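Local coordinates for protein mycolic acid synthase (Mycobacterium tuberculosis, PDB 1L1E) that probably converts a double bond of an alpha mycolic acid into a cyclopropane ring at the proximal position, by transfer of a methylene group from S-adenosyl-L-methionine, at residues I208-V211 against H212-E216; Q249-I253 against Q254-V258. All coordinates share one frame; numbering follows the deposited sequence.

Contact 1: residues I208-V211 against H212-E216; sequences IPTV and HEYAE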
# COMPACT_ATOMS: atom_id res chain seq x y z
N ILE A 208 1.82 16.15 0.12
CA ILE A 208 0.41 16.19 0.48
C ILE A 208 -0.37 17.15 -0.43
O ILE A 208 -1.47 16.83 -0.89
CB ILE A 208 0.24 16.57 1.96
CG1 ILE A 208 0.78 15.43 2.83
CG2 ILE A 208 -1.23 16.80 2.29
CD1 ILE A 208 0.84 15.75 4.31
N PRO A 209 0.18 18.35 -0.70
CA PRO A 209 -0.48 19.33 -1.57
C PRO A 209 -0.77 18.76 -2.97
O PRO A 209 -1.78 19.10 -3.59
CB PRO A 209 0.52 20.48 -1.60
CG PRO A 209 1.03 20.47 -0.19
CD PRO A 209 1.31 18.99 0.01
N THR A 210 0.12 17.90 -3.46
CA THR A 210 -0.04 17.28 -4.77
C THR A 210 -1.21 16.30 -4.79
O THR A 210 -2.03 16.31 -5.72
CB THR A 210 1.24 16.53 -5.20
OG1 THR A 210 2.23 17.47 -5.64
CG2 THR A 210 0.95 15.57 -6.33
N VAL A 211 -1.30 15.45 -3.77
CA VAL A 211 -2.40 14.50 -3.70
C VAL A 211 -3.69 15.32 -3.78
O VAL A 211 -4.56 15.06 -4.61
CB VAL A 211 -2.40 13.72 -2.37
CG1 VAL A 211 -3.67 12.87 -2.27
CG2 VAL A 211 -1.16 12.85 -2.28
N HIS A 212 -3.79 16.31 -2.90
CA HIS A 212 -4.95 17.19 -2.85
C HIS A 212 -5.17 17.83 -4.22
O HIS A 212 -6.30 17.93 -4.70
CB HIS A 212 -4.72 18.30 -1.83
CG HIS A 212 -5.11 17.92 -0.43
ND1 HIS A 212 -6.38 18.12 0.06
CD2 HIS A 212 -4.40 17.35 0.57
CE1 HIS A 212 -6.44 17.68 1.31
NE2 HIS A 212 -5.25 17.21 1.64
N GLU A 213 -4.07 18.25 -4.83
CA GLU A 213 -4.10 18.90 -6.14
C GLU A 213 -4.87 18.11 -7.19
O GLU A 213 -5.89 18.57 -7.69
CB GLU A 213 -2.68 19.12 -6.66
CG GLU A 213 -2.61 19.87 -7.98
CD GLU A 213 -1.27 19.74 -8.68
OE1 GLU A 213 -1.10 20.36 -9.75
OE2 GLU A 213 -0.38 19.01 -8.17
N TYR A 214 -4.37 16.92 -7.51
CA TYR A 214 -4.99 16.08 -8.53
C TYR A 214 -6.30 15.43 -8.17
O TYR A 214 -7.14 15.20 -9.04
CB TYR A 214 -4.02 14.99 -8.98
CG TYR A 214 -2.87 15.52 -9.79
CD1 TYR A 214 -1.76 16.09 -9.17
CD2 TYR A 214 -2.90 15.48 -11.18
CE1 TYR A 214 -0.71 16.59 -9.91
CE2 TYR A 214 -1.86 15.98 -11.93
CZ TYR A 214 -0.76 16.54 -11.30
OH TYR A 214 0.28 17.02 -12.04
N ALA A 215 -6.49 15.11 -6.89
CA ALA A 215 -7.73 14.48 -6.48
C ALA A 215 -8.87 15.47 -6.68
O ALA A 215 -9.85 15.18 -7.37
CB ALA A 215 -7.64 14.06 -5.01
N GLU A 216 -8.72 16.65 -6.08
CA GLU A 216 -9.73 17.69 -6.16
C GLU A 216 -10.00 18.19 -7.58
O GLU A 216 -11.10 18.64 -7.87
CB GLU A 216 -9.33 18.87 -5.28
CG GLU A 216 -9.44 18.60 -3.80
CD GLU A 216 -8.75 19.66 -2.97
OE1 GLU A 216 -8.80 20.84 -3.37
OE2 GLU A 216 -8.17 19.31 -1.92
O HOH W 1 2.39 18.51 -8.12

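Contact 2: residues Q249-I253 against Q254-V258; sequences QAIAI and QSQTV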
# COMPACT_ATOMS: atom_id res chain seq x y z
N GLN A 249 18.58 -18.59 4.60
CA GLN A 249 17.60 -19.02 3.61
C GLN A 249 17.39 -17.95 2.53
O GLN A 249 17.21 -18.27 1.36
CB GLN A 249 16.28 -19.33 4.29
CG GLN A 249 15.21 -19.90 3.37
CD GLN A 249 15.63 -21.20 2.73
OE1 GLN A 249 16.06 -22.13 3.41
NE2 GLN A 249 15.51 -21.28 1.41
N ALA A 250 17.43 -16.68 2.92
CA ALA A 250 17.24 -15.60 1.97
C ALA A 250 18.37 -15.58 0.94
O ALA A 250 18.14 -15.40 -0.26
CB ALA A 250 17.18 -14.26 2.70
N ILE A 251 19.59 -15.75 1.42
CA ILE A 251 20.76 -15.75 0.55
C ILE A 251 20.79 -16.99 -0.35
O ILE A 251 21.28 -16.94 -1.48
CB ILE A 251 22.06 -15.69 1.39
CG1 ILE A 251 22.24 -14.28 1.96
CG2 ILE A 251 23.26 -16.08 0.55
CD1 ILE A 251 23.53 -14.07 2.71
N ALA A 252 20.27 -18.10 0.16
CA ALA A 252 20.25 -19.35 -0.60
C ALA A 252 19.28 -19.31 -1.78
O ALA A 252 19.57 -19.83 -2.85
CB ALA A 252 19.90 -20.51 0.32
N ILE A 253 18.13 -18.67 -1.57
CA ILE A 253 17.09 -18.56 -2.59
C ILE A 253 17.37 -17.45 -3.59
O ILE A 253 16.99 -17.56 -4.76
CB ILE A 253 15.72 -18.33 -1.91
CG1 ILE A 253 15.37 -19.55 -1.05
CG2 ILE A 253 14.65 -18.07 -2.96
CD1 ILE A 253 14.08 -19.39 -0.28
N GLN A 254 18.01 -16.38 -3.14
CA GLN A 254 18.36 -15.26 -4.01
C GLN A 254 19.87 -15.00 -3.98
O GLN A 254 20.63 -15.62 -4.73
CB GLN A 254 17.60 -14.00 -3.59
CG GLN A 254 16.11 -14.04 -3.88
CD GLN A 254 15.79 -14.16 -5.36
OE1 GLN A 254 16.39 -13.48 -6.19
NE2 GLN A 254 14.83 -15.01 -5.70
N SER A 255 20.30 -14.09 -3.11
CA SER A 255 21.73 -13.77 -2.99
C SER A 255 21.99 -12.76 -1.89
O SER A 255 21.07 -12.12 -1.37
CB SER A 255 22.27 -13.20 -4.30
OG SER A 255 21.84 -11.86 -4.49
N GLN A 256 23.26 -12.61 -1.54
CA GLN A 256 23.69 -11.67 -0.52
C GLN A 256 23.36 -10.26 -1.00
O GLN A 256 22.97 -9.40 -0.22
CB GLN A 256 25.20 -11.80 -0.29
CG GLN A 256 25.80 -10.79 0.69
CD GLN A 256 25.58 -11.15 2.15
OE1 GLN A 256 26.07 -12.17 2.63
NE2 GLN A 256 24.84 -10.30 2.86
N THR A 257 23.49 -10.05 -2.31
CA THR A 257 23.21 -8.74 -2.90
C THR A 257 21.77 -8.32 -2.67
O THR A 257 21.49 -7.18 -2.28
CB THR A 257 23.50 -8.73 -4.41
OG1 THR A 257 24.91 -8.89 -4.63
CG2 THR A 257 23.05 -7.42 -5.03
N VAL A 258 20.84 -9.24 -2.92
CA VAL A 258 19.42 -8.94 -2.74
C VAL A 258 19.14 -8.74 -1.25
O VAL A 258 18.45 -7.81 -0.86
CB VAL A 258 18.53 -10.08 -3.28
CG1 VAL A 258 17.06 -9.79 -2.99
CG2 VAL A 258 18.76 -10.25 -4.77

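Contact 1: residues I208-V211 against H212-E216
Ile208 and His212 sit one helical turn apart with their side chains side by side, and the CG2 methyl of Ile208 comes within 3.6 Å of CD2 of the imidazole. With CG1 of Ile208 beside the backbone N (chi1 -67°), CG2 is left anti to that nitrogen and turned toward the ring. The far edge of the ring is tied down as well: ND1 donates to OE2 of Glu216 at 2.9 Å, the acceptor lying in the ring plane, a His-carboxylate bond that should help hold the ring's rotation. The buried side of the helix carries Val211 and Ala215, joined by the bond from Ala215 N to Val211 O (3.0 Å) and packed on Phe283 and Leu285 of strand 279-286; Phe151 of helix 147-157 also touches Ala215. The face carrying Thr210 and Glu213 is looser and more open to water. Thr210 OG1 and Glu213 OE2 are 3.9 Å apart and do not bond directly; one water bridges them, 2.7 Å from Thr210 OG1 and donating to Glu213 OE2 at 2.8 Å. The other carboxylate oxygen of Glu213 forms a salt bridge with Lys217. Between these two sides, the CG2 methyl of Thr210 lies 4.0 Å from CD1 of Tyr214, whose ring meets His144 edge-to-face. The whole is an amphipathic alpha-helix flanking the sheet of a Rossmann-like methyltransferase fold.

Contact 2: residues Q249-I253 against Q254-V258
Residues 249-258 form a local helix-to-helix junction at the surface: helix 247-253 ends, Gln254 breaks the helical conformation, and Ser255 serves as N-cap of the long helix 256-274. The ending helix 247-253 keeps one last backbone bond across the junction, Gln254 N to Ala250 O at 3.0 Å, with the donor tilted out of the carbonyl plane. The next link in that series fails. Ser255 N is 3.4 Å from Ile251 O but badly angled for a hydrogen bond, and the same carbonyl oxygen instead receives a long, bent CA-H...O contact from Ser255 CA, at 3.5 Å.

The main side-chain meeting is between Ile251 and Gln256, which run alongside each other in the same direction across the turn. The CG1 branch of Ile251 passes 3.9 Å from Gln256 CA, and its extended chain carries CD1 onward to the amide, 3.2 Å from OE1 and 3.6 Å from CD. Gln256 bends at chi2, which turns its amide forward along the new helix, where NE2 is hydrogen-bonded to OD1 of Asp260, one turn further on.

On another side of the junction, the chain of Gln254 also bends at chi2 (-62°) and lies across Ile253, its CG 3.7 Å from Ile253 O. The amide nitrogen of Gln254 stands near that same oxygen without bonding to it. Phe22 of helix 20-23 touches Ala250, Gln254 and Val258, so this short N-terminal helix covers both arms of the turn. The new helix is started by Ser255, whose OG accepts the backbone N-H of Val258 at 3.2 Å in a nearly straight bond, 164° at the hydrogen.

Overall arrangement
Contacts 1 and 2 follow one another along the chain and lie on opposite sides of its centre, with their own centres 40 Å apart and no atoms touching. Contact 1 is partly buried and stays within one helix, whose inner side packs on strand 279-286. Contact 2 is a surface contact that joins two helices and packs on helix 20-23 away from the sheet. Their chemistry differs accordingly. The unbroken helix of 208-216 repeats its backbone bonds and adds a charged and water-mediated polar side, whereas 249-258 loses that repeat at the turn and has a serine cap, with glutamine side chains packed against isoleucines.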